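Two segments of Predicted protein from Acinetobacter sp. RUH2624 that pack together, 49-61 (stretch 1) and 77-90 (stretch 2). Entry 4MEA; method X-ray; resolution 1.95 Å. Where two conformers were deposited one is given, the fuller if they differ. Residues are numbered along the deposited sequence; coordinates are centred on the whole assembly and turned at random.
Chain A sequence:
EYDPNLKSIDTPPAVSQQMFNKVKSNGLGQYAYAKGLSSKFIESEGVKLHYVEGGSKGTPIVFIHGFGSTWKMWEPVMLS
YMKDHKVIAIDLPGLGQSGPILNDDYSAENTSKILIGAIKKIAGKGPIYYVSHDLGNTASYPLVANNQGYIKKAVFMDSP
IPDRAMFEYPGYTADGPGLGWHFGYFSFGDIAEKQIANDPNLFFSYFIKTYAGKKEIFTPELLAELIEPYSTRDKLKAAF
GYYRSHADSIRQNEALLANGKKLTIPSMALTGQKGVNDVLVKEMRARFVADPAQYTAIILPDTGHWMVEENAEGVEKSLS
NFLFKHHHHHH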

ATOM      1  N   LEU A  49       0.957  30.508  -4.415  1.00 11.79           N
ATOM      2  CA  LEU A  49       1.033  29.547  -5.513  1.00  8.19           C
ATOM      3  C   LEU A  49       2.064  29.970  -6.554  1.00 18.92           C
ATOM      4  O   LEU A  49       2.181  31.154  -6.896  1.00 14.72           O
ATOM      5  N   HIS A  50       2.823  28.996  -7.044  1.00 13.52           N
ATOM      6  CA  HIS A  50       3.691  29.219  -8.194  1.00 13.21           C
ATOM      7  C   HIS A  50       2.949  28.808  -9.463  1.00 14.99           C
ATOM      8  O   HIS A  50       2.222  27.812  -9.482  1.00 11.22           O
ATOM      9  N   TYR A  51       3.118  29.580 -10.525  1.00 11.01           N
ATOM     10  CA  TYR A  51       2.575  29.174 -11.807  1.00 10.56           C
ATOM     11  C   TYR A  51       3.474  29.655 -12.926  1.00 13.69           C
ATOM     12  O   TYR A  51       4.357  30.491 -12.716  1.00 14.58           O
ATOM     13  N   VAL A  52       3.236  29.114 -14.110  1.00 13.71           N
ATOM     14  CA  VAL A  52       3.953  29.483 -15.314  1.00 13.19           C
ATOM     15  C   VAL A  52       2.903  29.777 -16.371  1.00 15.48           C
ATOM     16  O   VAL A  52       1.925  29.040 -16.502  1.00 12.35           O
ATOM     17  N   GLU A  53       3.086  30.864 -17.112  1.00 11.38           N
ATOM     18  CA  GLU A  53       2.121  31.225 -18.139  1.00 16.40           C
ATOM     19  C   GLU A  53       2.799  31.661 -19.429  1.00 13.22           C
ATOM     20  O   GLU A  53       3.971  32.033 -19.443  1.00 17.00           O
ATOM     21  N   GLY A  54       2.047  31.600 -20.520  1.00 17.45           N
ATOM     22  CA  GLY A  54       2.557  31.994 -21.813  1.00 19.43           C
ATOM     23  C   GLY A  54       1.388  32.413 -22.670  1.00 20.10           C
ATOM     24  O   GLY A  54       0.235  32.164 -22.312  1.00 12.89           O
ATOM     25  N   GLY A  55       1.681  33.056 -23.793  1.00 22.39           N
ATOM     26  CA  GLY A  55       0.643  33.558 -24.671  1.00 29.35           C
ATOM     27  C   GLY A  55      -0.081  34.773 -24.119  1.00 19.49           C
ATOM     28  O   GLY A  55       0.329  35.365 -23.121  1.00 22.72           O
ATOM     29  N   SER A  56      -1.171  35.147 -24.776  1.00 21.54           N
ATOM     30  CA  SER A  56      -1.958  36.303 -24.358  1.00 29.60           C
ATOM     31  C   SER A  56      -3.390  36.186 -24.855  1.00 23.22           C
ATOM     32  O   SER A  56      -4.324  36.075 -24.067  1.00 30.81           O
ATOM     33  N   LYS A  57      -3.560  36.208 -26.171  1.00 26.36           N
ATOM     34  CA  LYS A  57      -4.894  36.150 -26.757  1.00 29.16           C
ATOM     35  C   LYS A  57      -5.385  34.710 -26.876  1.00 27.88           C
ATOM     36  O   LYS A  57      -4.586  33.774 -26.888  1.00 26.88           O
ATOM     37  N   GLY A  58      -6.702  34.538 -26.943  1.00 20.18           N
ATOM     38  CA  GLY A  58      -7.280  33.217 -27.108  1.00 20.45           C
ATOM     39  C   GLY A  58      -7.796  32.659 -25.800  1.00 20.82           C
ATOM     40  O   GLY A  58      -7.331  33.039 -24.724  1.00 25.06           O
ATOM     41  N   THR A  59      -8.763  31.756 -25.890  1.00 21.11           N
ATOM     42  CA  THR A  59      -9.349  31.164 -24.696  1.00 22.71           C
ATOM     43  C   THR A  59      -8.250  30.607 -23.810  1.00 17.35           C
ATOM     44  O   THR A  59      -7.431  29.801 -24.263  1.00 20.46           O
ATOM     45  N   PRO A  60      -8.213  31.045 -22.543  1.00 15.67           N
ATOM     46  CA  PRO A  60      -7.152  30.543 -21.672  1.00 14.22           C
ATOM     47  C   PRO A  60      -7.333  29.057 -21.374  1.00 12.90           C
ATOM     48  O   PRO A  60      -8.451  28.558 -21.302  1.00 14.16           O
ATOM     49  N   ILE A  61      -6.220  28.356 -21.226  1.00 15.61           N
ATOM     50  CA  ILE A  61      -6.254  26.963 -20.824  1.00 17.84           C
ATOM     51  C   ILE A  61      -5.444  26.843 -19.542  1.00 13.41           C
ATOM     52  O   ILE A  61      -4.265  27.189 -19.510  1.00 14.72           O
ATOM     53  N   VAL A  77       2.973  20.972 -24.098  1.00 12.14           N
ATOM     54  CA  VAL A  77       1.625  21.332 -24.538  1.00  9.54           C
ATOM     55  C   VAL A  77       1.431  22.841 -24.500  1.00 17.18           C
ATOM     56  O   VAL A  77       0.815  23.425 -25.397  1.00 16.76           O
ATOM     57  N   MET A  78       1.958  23.467 -23.451  1.00 14.62           N
ATOM     58  CA  MET A  78       1.895  24.914 -23.305  1.00 12.61           C
ATOM     59  C   MET A  78       2.558  25.594 -24.493  1.00 19.94           C
ATOM     60  O   MET A  78       2.016  26.543 -25.057  1.00 21.55           O
ATOM     61  N   LEU A  79       3.735  25.107 -24.871  1.00 17.12           N
ATOM     62  CA  LEU A  79       4.462  25.684 -25.994  1.00 19.56           C
ATOM     63  C   LEU A  79       3.684  25.511 -27.296  1.00 18.34           C
ATOM     64  O   LEU A  79       3.667  26.402 -28.152  1.00 18.48           O
ATOM     65  N   SER A  80       3.014  24.373 -27.417  1.00 14.94           N
ATOM     66  CA  SER A  80       2.236  24.053 -28.608  0.50 21.83           C
ATOM     67  C   SER A  80       1.017  24.956 -28.766  1.00 22.66           C
ATOM     68  O   SER A  80       0.581  25.231 -29.881  1.00 24.58           O
ATOM     69  N   TYR A  81       0.463  25.415 -27.647  1.00 16.75           N
ATOM     70  CA  TYR A  81      -0.784  26.181 -27.693  1.00 17.34           C
ATOM     71  C   TYR A  81      -0.628  27.698 -27.542  1.00 19.81           C
ATOM     72  O   TYR A  81      -1.550  28.454 -27.861  1.00 24.06           O
ATOM     73  N   MET A  82       0.525  28.150 -27.068  1.00 17.43           N
ATOM     74  CA  MET A  82       0.644  29.548 -26.649  1.00 19.99           C
ATOM     75  C   MET A  82       0.490  30.561 -27.786  1.00 20.08           C
ATOM     76  O   MET A  82       0.144  31.716 -27.544  1.00 23.21           O
ATOM     77  N   LYS A  83       0.737  30.132 -29.019  1.00 24.52           N
ATOM     78  CA  LYS A  83       0.526  31.001 -30.173  1.00 34.03           C
ATOM     79  C   LYS A  83      -0.933  31.459 -30.259  1.00 34.76           C
ATOM     80  O   LYS A  83      -1.214  32.602 -30.629  1.00 30.91           O
ATOM     81  N   ASP A  84      -1.854  30.567 -29.906  1.00 32.84           N
ATOM     82  CA  ASP A  84      -3.283  30.818 -30.093  1.00 38.10           C
ATOM     83  C   ASP A  84      -4.042  30.949 -28.781  1.00 31.32           C
ATOM     84  O   ASP A  84      -5.231  31.255 -28.791  1.00 23.33           O
ATOM     85  N   HIS A  85      -3.369  30.691 -27.663  1.00 27.71           N
ATOM     86  CA  HIS A  85      -4.050  30.626 -26.368  1.00 23.24           C
ATOM     87  C   HIS A  85      -3.182  31.109 -25.230  1.00 25.56           C
ATOM     88  O   HIS A  85      -1.979  30.846 -25.205  1.00 25.88           O
ATOM     89  N   LYS A  86      -3.800  31.820 -24.290  1.00 13.01           N
ATOM     90  CA  LYS A  86      -3.187  32.030 -22.993  1.00 15.05           C
ATOM     91  C   LYS A  86      -3.114  30.635 -22.370  1.00 13.38           C
ATOM     92  O   LYS A  86      -4.088  29.881 -22.420  1.00 14.95           O
ATOM     93  N   VAL A  87      -1.951  30.276 -21.833  1.00 19.03           N
ATOM     94  CA  VAL A  87      -1.776  28.966 -21.204  1.00 15.33           C
ATOM     95  C   VAL A  87      -1.180  29.156 -19.810  1.00 14.11           C
ATOM     96  O   VAL A  87      -0.215  29.897 -19.634  1.00 15.78           O
ATOM     97  N   ILE A  88      -1.770  28.486 -18.827  1.00 10.51           N
ATOM     98  CA  ILE A  88      -1.411  28.693 -17.429  1.00  8.25           C
ATOM     99  C   ILE A  88      -1.279  27.343 -16.741  1.00 13.06           C
ATOM    100  O   ILE A  88      -2.210  26.542 -16.765  1.00 13.48           O
ATOM    101  N   ALA A  89      -0.118  27.080 -16.149  1.00  5.56           N
ATOM    102  CA  ALA A  89       0.079  25.839 -15.404  1.00  8.62           C
ATOM    103  C   ALA A  89       0.471  26.189 -13.977  1.00  9.69           C
ATOM    104  O   ALA A  89       1.472  26.869 -13.743  1.00 13.84           O
ATOM    105  N   ILE A  90      -0.342  25.737 -13.028  1.00 10.01           N
ATOM    106  CA  ILE A  90      -0.170  26.091 -11.628  1.00 12.75           C
ATOM    107  C   ILE A  90       0.332  24.897 -10.825  1.00 14.33           C
ATOM    108  O   ILE A  90      -0.154  23.775 -11.003  1.00  9.99           O
TER

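Strand 49-54 runs antiparallel to strand 87-90, and Ile61 then joins Val87 from its other edge in a parallel bridge, so side chains sort onto two faces. On one face lie Tyr51, Glu53, Ile88 and Ile90. Tyr51 CB lies 3.8 Å from Ile90 CG1; from there the p rotamer (chi1 66°) leads the end of the ring away from stretch 2, with Tyr51 CD1 still 4.2 Å from Ile88 CG2; both isoleucines are m,t. Glu53, also p with an extended chi2, brings OE2 to 3.0 Å from Lys86 NZ, a salt bridge whose hydrogen bond is weak. Lys86 reaches it through a t,p,t,t chain, bent only at chi2, and its NZ also donates to water 1 (2.8 Å), which in turn donates to Gly55 O (2.9 Å). Water 2 accepts from Ser56 N (2.8 Å) and donates to Lys57 O (2.9 Å) and, across the contact, to Met82 O (2.7 Å).

The opposite face carries Val52, Val87, Ala89 and Ile61. Met78 (m,t,p) points sideways at CB, but its end comes nearer, placing CE 3.8 Å from Val52 CG1. Ile61 (m,t) likewise extends inward: CD1 lies 3.7 Å from Tyr81 CD2 and over one face of the His85 ring, a CH-pi contact 4.3 Å from the centroid. His85 (m, chi2 -87°) meanwhile directs ND1 to Thr59 O, donating a 2.8 Å hydrogen bond near the ring plane.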

ATOM      1  CB  LEU A  49      -0.333  29.390  -6.190  1.00 11.04           C
ATOM      2  CG  LEU A  49      -1.535  28.951  -5.351  1.00 16.33           C
ATOM      3  CD1 LEU A  49      -2.793  29.079  -6.186  1.00 16.41           C
ATOM      4  CD2 LEU A  49      -1.380  27.526  -4.835  1.00 16.18           C
ATOM      5  CB  HIS A  50       4.997  28.428  -8.054  1.00 15.86           C
ATOM      6  CG  HIS A  50       5.845  28.428  -9.291  1.00 15.35           C
ATOM      7  ND1 HIS A  50       6.076  27.291 -10.036  1.00 11.81           N
ATOM      8  CD2 HIS A  50       6.522  29.427  -9.910  1.00  9.91           C
ATOM      9  CE1 HIS A  50       6.859  27.588 -11.059  1.00 17.02           C
ATOM     10  NE2 HIS A  50       7.141  28.879 -11.007  1.00 17.12           N
ATOM     11  CB  TYR A  51       1.146  29.692 -11.991  1.00 12.55           C
ATOM     12  CG  TYR A  51       1.007  31.206 -12.087  1.00 11.65           C
ATOM     13  CD1 TYR A  51       0.867  31.833 -13.325  1.00 15.35           C
ATOM     14  CD2 TYR A  51       0.991  32.000 -10.947  1.00 14.27           C
ATOM     15  CE1 TYR A  51       0.726  33.220 -13.425  1.00 13.81           C
ATOM     16  CE2 TYR A  51       0.859  33.392 -11.034  1.00 14.52           C
ATOM     17  CZ  TYR A  51       0.718  33.987 -12.277  1.00 19.67           C
ATOM     18  OH  TYR A  51       0.584  35.351 -12.378  1.00 18.13           O
ATOM     19  CB  VAL A  52       4.868  28.322 -15.777  1.00 16.59           C
ATOM     20  CG1 VAL A  52       5.498  28.623 -17.129  1.00 10.62           C
ATOM     21  CG2 VAL A  52       5.932  28.046 -14.720  1.00  9.33           C
ATOM     22  CB  GLU A  53       1.182  32.329 -17.638  1.00 25.16           C
ATOM     23  CG  GLU A  53       1.856  33.676 -17.491  1.00 31.52           C
ATOM     24  CD  GLU A  53       0.942  34.737 -16.897  1.00 35.67           C
ATOM     25  OE1 GLU A  53       1.469  35.775 -16.450  1.00 36.30           O
ATOM     26  OE2 GLU A  53      -0.292  34.538 -16.873  1.00 32.13           O
ATOM     27  CB  SER A  56      -1.336  37.590 -24.894  1.00 34.59           C
ATOM     28  OG  SER A  56      -1.203  37.513 -26.302  1.00 43.47           O
ATOM     29  CB  LYS A  57      -4.914  36.851 -28.118  1.00 32.59           C
ATOM     30  CG  LYS A  57      -4.529  38.324 -28.037  1.00 48.23           C
ATOM     31  CD  LYS A  57      -4.796  39.072 -29.338  1.00 55.27           C
ATOM     32  CE  LYS A  57      -4.418  40.542 -29.202  1.00 58.65           C
ATOM     33  NZ  LYS A  57      -4.892  41.360 -30.354  1.00 60.64           N
ATOM     34  CB  THR A  59     -10.312  30.032 -25.062  1.00 22.06           C
ATOM     35  OG1 THR A  59     -11.333  30.550 -25.917  1.00 23.45           O
ATOM     36  CG2 THR A  59     -10.941  29.428 -23.807  1.00 12.71           C
ATOM     37  CB  PRO A  60      -7.317  31.377 -20.397  1.00 18.27           C
ATOM     38  CG  PRO A  60      -8.007  32.636 -20.854  1.00 18.87           C
ATOM     39  CD  PRO A  60      -8.940  32.178 -21.942  1.00 14.85           C
ATOM     40  CB  ILE A  61      -5.656  26.051 -21.899  1.00 16.70           C
ATOM     41  CG1 ILE A  61      -6.199  26.432 -23.279  1.00 21.83           C
ATOM     42  CG2 ILE A  61      -5.951  24.582 -21.580  1.00 11.78           C
ATOM     43  CD1 ILE A  61      -5.522  25.726 -24.417  1.00 22.12           C
ATOM     44  CB  VAL A  77       0.536  20.676 -23.658  1.00 12.33           C
ATOM     45  CG1 VAL A  77      -0.860  21.046 -24.164  1.00  6.69           C
ATOM     46  CG2 VAL A  77       0.720  19.162 -23.620  1.00 12.17           C
ATOM     47  CB  MET A  78       2.580  25.341 -22.009  1.00  8.99           C
ATOM     48  CG  MET A  78       1.831  24.929 -20.753  1.00 12.64           C
ATOM     49  SD  MET A  78       2.771  25.269 -19.258  1.00 14.79           S
ATOM     50  CE  MET A  78       2.547  27.039 -19.015  1.00 11.83           C
ATOM     51  CB  LEU A  79       5.866  25.076 -26.098  1.00 15.82           C
ATOM     52  CG  LEU A  79       6.816  25.474 -24.958  1.00 15.31           C
ATOM     53  CD1 LEU A  79       8.131  24.723 -25.050  1.00 13.65           C
ATOM     54  CD2 LEU A  79       7.062  26.967 -24.975  1.00 18.18           C
ATOM     55  CB  SER A  80       1.778  22.592 -28.571  0.50 22.99           C
ATOM     56  OG  SER A  80       2.875  21.703 -28.628  0.50 21.10           O
ATOM     57  CB  TYR A  81      -1.766  25.668 -26.636  1.00 16.97           C
ATOM     58  CG  TYR A  81      -2.269  24.257 -26.879  1.00 25.34           C
ATOM     59  CD1 TYR A  81      -2.084  23.627 -28.103  1.00 23.15           C
ATOM     60  CD2 TYR A  81      -2.931  23.557 -25.879  1.00 21.58           C
ATOM     61  CE1 TYR A  81      -2.550  22.333 -28.324  1.00 22.18           C
ATOM     62  CE2 TYR A  81      -3.403  22.268 -26.091  1.00 21.35           C
ATOM     63  CZ  TYR A  81      -3.212  21.662 -27.313  1.00 23.84           C
ATOM     64  OH  TYR A  81      -3.684  20.379 -27.513  1.00 23.62           O
ATOM     65  CB  MET A  82       1.935  29.794 -25.865  1.00 18.03           C
ATOM     66  CG  MET A  82       3.213  29.513 -26.635  1.00 20.00           C
ATOM     67  SD  MET A  82       4.648  29.945 -25.633  1.00 25.73           S
ATOM     68  CE  MET A  82       5.938  29.760 -26.859  1.00 22.75           C
ATOM     69  CB  LYS A  83       0.924  30.292 -31.471  1.00 37.40           C
ATOM     70  CG  LYS A  83       0.104  29.039 -31.764  1.00 49.39           C
ATOM     71  CD  LYS A  83       0.515  28.376 -33.068  1.00 53.96           C
ATOM     72  CE  LYS A  83      -0.243  27.071 -33.274  1.00 57.96           C
ATOM     73  NZ  LYS A  83       0.140  26.389 -34.543  1.00 59.66           N
ATOM     74  CB  ASP A  84      -3.926  29.679 -30.893  1.00 46.14           C
ATOM     75  CG  ASP A  84      -3.447  29.623 -32.324  1.00 55.03           C
ATOM     76  OD1 ASP A  84      -3.155  30.693 -32.896  1.00 52.98           O
ATOM     77  OD2 ASP A  84      -3.368  28.503 -32.878  1.00 62.04           O
ATOM     78  CB  HIS A  85      -4.496  29.193 -26.055  1.00 14.84           C
ATOM     79  CG  HIS A  85      -5.531  28.664 -26.998  1.00 15.58           C
ATOM     80  ND1 HIS A  85      -6.880  28.870 -26.811  1.00 17.17           N
ATOM     81  CD2 HIS A  85      -5.413  27.963 -28.149  1.00 17.29           C
ATOM     82  CE1 HIS A  85      -7.550  28.312 -27.803  1.00 20.59           C
ATOM     83  NE2 HIS A  85      -6.685  27.753 -28.628  1.00 22.70           N
ATOM     84  CB  LYS A  86      -4.054  32.945 -22.137  1.00 16.76           C
ATOM     85  CG  LYS A  86      -3.500  33.216 -20.756  1.00 22.71           C
ATOM     86  CD  LYS A  86      -2.340  34.194 -20.829  1.00 41.77           C
ATOM     87  CE  LYS A  86      -1.971  34.724 -19.458  1.00 49.19           C
ATOM     88  NZ  LYS A  86      -0.867  35.715 -19.542  1.00 53.37           N
ATOM     89  CB  VAL A  87      -0.908  27.997 -22.060  1.00  5.77           C
ATOM     90  CG1 VAL A  87      -1.636  27.607 -23.340  1.00  7.43           C
ATOM     91  CG2 VAL A  87       0.462  28.619 -22.397  1.00  9.42           C
ATOM     92  CB  ILE A  88      -2.499  29.516 -16.704  1.00 12.81           C
ATOM     93  CG1 ILE A  88      -2.689  30.874 -17.390  1.00 12.00           C
ATOM     94  CG2 ILE A  88      -2.146  29.691 -15.229  1.00 19.82           C
ATOM     95  CD1 ILE A  88      -3.985  31.566 -17.032  1.00  8.91           C
ATOM     96  CB  ALA A  89       1.145  24.963 -16.069  1.00  8.36           C
ATOM     97  CB  ILE A  90      -1.521  26.554 -11.023  1.00 13.22           C
ATOM     98  CG1 ILE A  90      -2.110  27.705 -11.847  1.00 14.21           C
ATOM     99  CG2 ILE A  90      -1.352  26.938  -9.549  1.00  9.59           C
ATOM    100  CD1 ILE A  90      -3.579  28.004 -11.519  1.00  7.33           C
TER
HETATM  101  O   HOH W   1       1.619  35.011 -20.579  1.00 33.51           O
HETATM  102  O   HOH W   2      -1.677  33.648 -27.073  1.00 20.83           O